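Local coordinates for protein GphF (Cystobacter violaceus, PDB 6MFC) that probably acts as a decarboxylase built on a GNAT (acetyltransferase-like) fold, working at the initiation of polyketide biosynthesis, at residues 79-93 with 104-118. Numbering follows the deposited sequence.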
loop_
_atom_site.group_PDB
_atom_site.type_symbol
_atom_site.label_atom_id
_atom_site.label_comp_id
_atom_site.label_asym_id
_atom_site.label_seq_id
_atom_site.Cartn_x
_atom_site.Cartn_y
_atom_site.Cartn_z
ATOM N N VAL A 79 4.084 4.068 15.208
ATOM C CA VAL A 79 3.194 4.980 14.496
ATOM C C VAL A 79 3.167 4.715 12.996
ATOM O O VAL A 79 2.336 5.309 12.292
ATOM C CB VAL A 79 3.571 6.454 14.755
ATOM C CG1 VAL A 79 3.451 6.776 16.234
ATOM C CG2 VAL A 79 4.977 6.743 14.249
ATOM N N GLY A 80 4.041 3.849 12.488
ATOM C CA GLY A 80 4.069 3.532 11.074
ATOM C C GLY A 80 4.428 2.086 10.799
ATOM O O GLY A 80 5.283 1.515 11.481
ATOM N N ALA A 81 3.784 1.483 9.802
ATOM C CA ALA A 81 4.018 0.090 9.452
ATOM C C ALA A 81 3.879 -0.098 7.948
ATOM O O ALA A 81 2.952 0.433 7.330
ATOM C CB ALA A 81 3.044 -0.842 10.185
ATOM N N THR A 82 4.804 -0.859 7.366
ATOM C CA THR A 82 4.780 -1.181 5.946
ATOM C C THR A 82 4.924 -2.685 5.769
ATOM O O THR A 82 5.816 -3.301 6.358
ATOM C CB THR A 82 5.896 -0.454 5.190
ATOM O OG1 THR A 82 5.616 0.950 5.160
ATOM C CG2 THR A 82 5.995 -0.973 3.769
ATOM N N TYR A 83 4.044 -3.270 4.960
ATOM C CA TYR A 83 4.078 -4.690 4.648
ATOM C C TYR A 83 4.382 -4.882 3.169
ATOM O O TYR A 83 3.970 -4.080 2.326
ATOM C CB TYR A 83 2.749 -5.363 4.994
ATOM C CG TYR A 83 2.242 -5.035 6.378
ATOM C CD1 TYR A 83 2.595 -5.816 7.470
ATOM C CD2 TYR A 83 1.406 -3.948 6.592
ATOM C CE1 TYR A 83 2.129 -5.522 8.738
ATOM C CE2 TYR A 83 0.936 -3.646 7.856
ATOM C CZ TYR A 83 1.300 -4.436 8.926
ATOM O OH TYR A 83 0.834 -4.138 10.187
ATOM N N ALA A 84 5.102 -5.957 2.857
ATOM C CA ALA A 84 5.459 -6.232 1.474
ATOM C C ALA A 84 5.781 -7.710 1.314
ATOM O O ALA A 84 6.216 -8.372 2.260
ATOM C CB ALA A 84 6.646 -5.378 1.019
ATOM N N GLN A 85 5.556 -8.216 0.105
ATOM C CA GLN A 85 5.945 -9.570 -0.257
ATOM C C GLN A 85 6.478 -9.556 -1.681
ATOM O O GLN A 85 6.147 -8.679 -2.481
ATOM C CB GLN A 85 4.782 -10.565 -0.133
ATOM C CG GLN A 85 3.688 -10.406 -1.174
ATOM C CD GLN A 85 2.545 -11.383 -0.969
ATOM O OE1 GLN A 85 2.506 -12.109 0.025
ATOM N NE2 GLN A 85 1.608 -11.407 -1.911
ATOM N N ARG A 86 7.318 -10.539 -1.985
ATOM C CA ARG A 86 7.972 -10.630 -3.283
ATOM C C ARG A 86 7.123 -11.493 -4.209
ATOM O O ARG A 86 6.834 -12.653 -3.892
ATOM C CB ARG A 86 9.377 -11.209 -3.130
ATOM C CG ARG A 86 10.267 -11.045 -4.346
ATOM C CD ARG A 86 11.722 -11.275 -3.975
ATOM N NE ARG A 86 12.627 -11.001 -5.087
ATOM C CZ ARG A 86 13.945 -10.894 -4.964
ATOM N NH1 ARG A 86 14.516 -11.033 -3.776
ATOM N NH2 ARG A 86 14.693 -10.643 -6.029
ATOM N N ILE A 87 6.714 -10.926 -5.343
ATOM C CA ILE A 87 5.905 -11.656 -6.314
ATOM C C ILE A 87 6.645 -11.714 -7.643
ATOM O O ILE A 87 7.756 -11.188 -7.771
ATOM C CB ILE A 87 4.513 -11.018 -6.479
ATOM C CG1 ILE A 87 4.625 -9.652 -7.154
ATOM C CG2 ILE A 87 3.821 -10.887 -5.133
ATOM C CD1 ILE A 87 3.297 -8.941 -7.319
ATOM N N ALA A 88 6.030 -12.353 -8.642
ATOM C CA ALA A 88 6.694 -12.560 -9.925
ATOM C C ALA A 88 7.013 -11.232 -10.605
ATOM O O ALA A 88 8.171 -10.946 -10.930
ATOM C CB ALA A 88 5.823 -13.436 -10.827
ATOM N N GLY A 89 5.993 -10.409 -10.831
ATOM C CA GLY A 89 6.180 -9.127 -11.464
ATOM C C GLY A 89 4.929 -8.275 -11.418
ATOM O O GLY A 89 3.919 -8.646 -10.812
ATOM N N PRO A 90 4.977 -7.103 -12.057
ATOM C CA PRO A 90 3.785 -6.239 -12.087
ATOM C C PRO A 90 2.593 -6.876 -12.780
ATOM O O PRO A 90 1.447 -6.545 -12.450
ATOM C CB PRO A 90 4.275 -4.993 -12.839
ATOM C CG PRO A 90 5.764 -5.014 -12.688
ATOM C CD PRO A 90 6.146 -6.461 -12.680
ATOM N N ALA A 91 2.826 -7.782 -13.731
ATOM C CA ALA A 91 1.723 -8.423 -14.436
ATOM C C ALA A 91 0.973 -9.419 -13.561
ATOM O O ALA A 91 -0.157 -9.789 -13.894
ATOM C CB ALA A 91 2.239 -9.121 -15.694
ATOM N N ALA A 92 1.569 -9.854 -12.450
ATOM C CA ALA A 92 0.930 -10.839 -11.587
ATOM C C ALA A 92 -0.294 -10.293 -10.862
ATOM O O ALA A 92 -1.053 -11.082 -10.290
ATOM C CB ALA A 92 1.937 -11.371 -10.566
ATOM N N LEU A 93 -0.505 -8.980 -10.875
ATOM C CA LEU A 93 -1.624 -8.358 -10.183
ATOM C C LEU A 93 -2.896 -8.315 -11.017
ATOM O O LEU A 93 -3.914 -7.804 -10.539
ATOM C CB LEU A 93 -1.254 -6.935 -9.760
ATOM C CG LEU A 93 -0.030 -6.768 -8.861
ATOM C CD1 LEU A 93 0.620 -5.430 -9.147
ATOM C CD2 LEU A 93 -0.424 -6.869 -7.398
ATOM N N LEU A 104 0.264 -15.042 -4.524
ATOM C CA LEU A 104 1.194 -14.416 -5.454
ATOM C C LEU A 104 2.640 -14.472 -4.981
ATOM O O LEU A 104 3.536 -14.114 -5.754
ATOM C CB LEU A 104 0.808 -12.953 -5.691
ATOM C CG LEU A 104 -0.590 -12.652 -6.234
ATOM C CD1 LEU A 104 -0.736 -11.163 -6.519
ATOM C CD2 LEU A 104 -0.876 -13.473 -7.478
ATOM N N HIS A 105 2.885 -14.908 -3.748
ATOM C CA HIS A 105 4.223 -14.845 -3.175
ATOM C C HIS A 105 5.204 -15.681 -3.985
ATOM O O HIS A 105 5.054 -16.902 -4.096
ATOM C CB HIS A 105 4.195 -15.318 -1.722
ATOM C CG HIS A 105 5.502 -15.158 -1.012
ATOM N ND1 HIS A 105 5.878 -15.956 0.048
ATOM C CD2 HIS A 105 6.522 -14.290 -1.210
ATOM C CE1 HIS A 105 7.074 -15.586 0.470
ATOM N NE2 HIS A 105 7.487 -14.578 -0.276
ATOM N N ASP A 106 6.209 -15.018 -4.550
ATOM C CA ASP A 106 7.275 -15.676 -5.303
ATOM C C ASP A 106 8.611 -15.181 -4.764
ATOM O O ASP A 106 9.044 -14.065 -5.101
ATOM C CB ASP A 106 7.153 -15.395 -6.797
ATOM C CG ASP A 106 8.209 -16.114 -7.617
ATOM O OD1 ASP A 106 8.862 -17.036 -7.082
ATOM O OD2 ASP A 106 8.390 -15.753 -8.800
ATOM N N PRO A 107 9.287 -15.970 -3.925
ATOM C CA PRO A 107 10.580 -15.523 -3.376
ATOM C C PRO A 107 11.636 -15.257 -4.433
ATOM O O PRO A 107 12.564 -14.479 -4.177
ATOM C CB PRO A 107 10.989 -16.682 -2.456
ATOM C CG PRO A 107 9.703 -17.371 -2.119
ATOM C CD PRO A 107 8.852 -17.252 -3.347
ATOM N N SER A 108 11.533 -15.875 -5.606
ATOM C CA SER A 108 12.471 -15.646 -6.696
ATOM C C SER A 108 11.989 -14.582 -7.672
ATOM O O SER A 108 12.606 -14.400 -8.726
ATOM C CB SER A 108 12.738 -16.955 -7.444
ATOM O OG SER A 108 11.554 -17.455 -8.041
ATOM N N GLY A 109 10.906 -13.881 -7.349
ATOM C CA GLY A 109 10.360 -12.890 -8.250
ATOM C C GLY A 109 11.224 -11.649 -8.354
ATOM O O GLY A 109 12.131 -11.402 -7.557
ATOM N N ALA A 110 10.925 -10.846 -9.376
ATOM C CA ALA A 110 11.669 -9.629 -9.675
ATOM C C ALA A 110 10.843 -8.374 -9.407
ATOM O O ALA A 110 10.994 -7.363 -10.097
ATOM C CB ALA A 110 12.162 -9.645 -11.120
ATOM N N ALA A 111 9.966 -8.426 -8.408
ATOM C CA ALA A 111 9.154 -7.274 -8.047
ATOM C C ALA A 111 8.632 -7.458 -6.630
ATOM O O ALA A 111 8.258 -8.567 -6.241
ATOM C CB ALA A 111 7.991 -7.080 -9.027
ATOM N N LEU A 112 8.608 -6.368 -5.869
ATOM C CA LEU A 112 8.161 -6.373 -4.480
ATOM C C LEU A 112 6.822 -5.651 -4.387
ATOM O O LEU A 112 6.713 -4.484 -4.781
ATOM C CB LEU A 112 9.199 -5.713 -3.573
ATOM C CG LEU A 112 8.921 -5.702 -2.069
ATOM C CD1 LEU A 112 8.911 -7.115 -1.512
ATOM C CD2 LEU A 112 9.945 -4.842 -1.342
ATOM N N GLN A 113 5.811 -6.342 -3.869
ATOM C CA GLN A 113 4.451 -5.820 -3.815
ATOM C C GLN A 113 4.181 -5.187 -2.456
ATOM O O GLN A 113 4.406 -5.815 -1.418
ATOM C CB GLN A 113 3.431 -6.927 -4.078
ATOM C CG GLN A 113 1.992 -6.472 -3.922
ATOM C CD GLN A 113 1.029 -7.631 -3.804
ATOM O OE1 GLN A 113 1.439 -8.787 -3.703
ATOM N NE2 GLN A 113 -0.264 -7.329 -3.812
ATOM N N LEU A 114 3.685 -3.952 -2.468
ATOM C CA LEU A 114 3.282 -3.278 -1.242
ATOM C C LEU A 114 1.892 -3.758 -0.841
ATOM O O LEU A 114 0.919 -3.531 -1.566
ATOM C CB LEU A 114 3.290 -1.761 -1.429
ATOM C CG LEU A 114 4.644 -1.060 -1.534
ATOM C CD1 LEU A 114 4.464 0.426 -1.817
ATOM C CD2 LEU A 114 5.446 -1.270 -0.263
ATOM N N LEU A 115 1.800 -4.427 0.306
ATOM C CA LEU A 115 0.506 -4.846 0.826
ATOM C C LEU A 115 -0.147 -3.772 1.682
ATOM O O LEU A 115 -1.376 -3.759 1.817
ATOM C CB LEU A 115 0.654 -6.137 1.634
ATOM C CG LEU A 115 1.168 -7.348 0.854
ATOM C CD1 LEU A 115 1.297 -8.552 1.766
ATOM C CD2 LEU A 115 0.250 -7.659 -0.314
ATOM N N GLY A 116 0.645 -2.871 2.256
ATOM C CA GLY A 116 0.106 -1.814 3.085
ATOM C C GLY A 116 1.155 -0.845 3.585
ATOM O O GLY A 116 2.324 -1.207 3.748
ATOM N N LEU A 117 0.745 0.400 3.818
ATOM C CA LEU A 117 1.607 1.422 4.410
ATOM C C LEU A 117 0.710 2.294 5.281
ATOM O O LEU A 117 -0.048 3.124 4.768
ATOM C CB LEU A 117 2.329 2.237 3.342
ATOM C CG LEU A 117 3.322 3.310 3.803
ATOM C CD1 LEU A 117 4.481 3.408 2.826
ATOM C CD2 LEU A 117 2.649 4.668 3.948
ATOM N N ASN A 118 0.782 2.091 6.592
ATOM C CA ASN A 118 -0.053 2.802 7.549
ATOM C C ASN A 118 0.799 3.772 8.352
ATOM O O ASN A 118 1.898 3.422 8.796
ATOM C CB ASN A 118 -0.766 1.829 8.490
ATOM C CG ASN A 118 -1.665 0.861 7.754
ATOM O OD1 ASN A 118 -2.250 1.199 6.725
ATOM N ND2 ASN A 118 -1.784 -0.354 8.280
HETATM O O HOH W 1 -1.043 -2.105 10.618
#
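Gln85 and Gln113 form a hydrogen-bonded antiparallel pair, and their side chains repeat the pairing: they run side by side, and Gln85 NE2 gives a hydrogen bond to Gln113 OE1 at 3.2 Å, with the two amide planes turned 57° apart. With CG set between the backbone N and the carbonyl carbon (chi1 70°), the Gln85 chain extends over the sheet face it shares with Gln113. Leu93 CD2 packs 3.6 Å from Gln113 NE2, and Ile87 CG2 lies against Leu104 CB at 3.7 Å.

Arg86 points to the other face. CG anti to the backbone N and an extended chain carry the guanidinium to the type I turn 106-109, where NE donates to Gly109 O at 2.6 Å, near the guanidinium edge, while Pro107 O sits over one face. There Asp106 OD1 accepts from Ser108 N, which makes an Asx turn, and also from Ser108 OG.

Leu115 and Gly116 both lie opposite Tyr83, a classic beta bulge that shifts the register by one residue. The evidence is in the bonding: Tyr83 N donates to Gly116 O (2.9 Å), while Tyr83 O accepts from Leu115 N (3.0 Å), the donor lying 48° above the carbonyl plane. One water accepts from Tyr83 OH (2.8 Å) and Asn118 ND2 (3.0 Å), bridging these side chains across the two strands.

Outside the pair, Arg86 NH2 reaches Pro144 O and Asn118 OD1 accepts from Trp47. Strands 77-87 and 111-119 are adjacent and antiparallel in the central sheet of the GNAT fold, between helices 36-46 and 55-64 on the Tyr83 face and helix 128-140 on the Thr82 face. Gln85 NE2 donates also to Leu101 O and OE1 accepts from Arg60: partners of matching polarity at both ends of the side-chain amide should disfavour a flip.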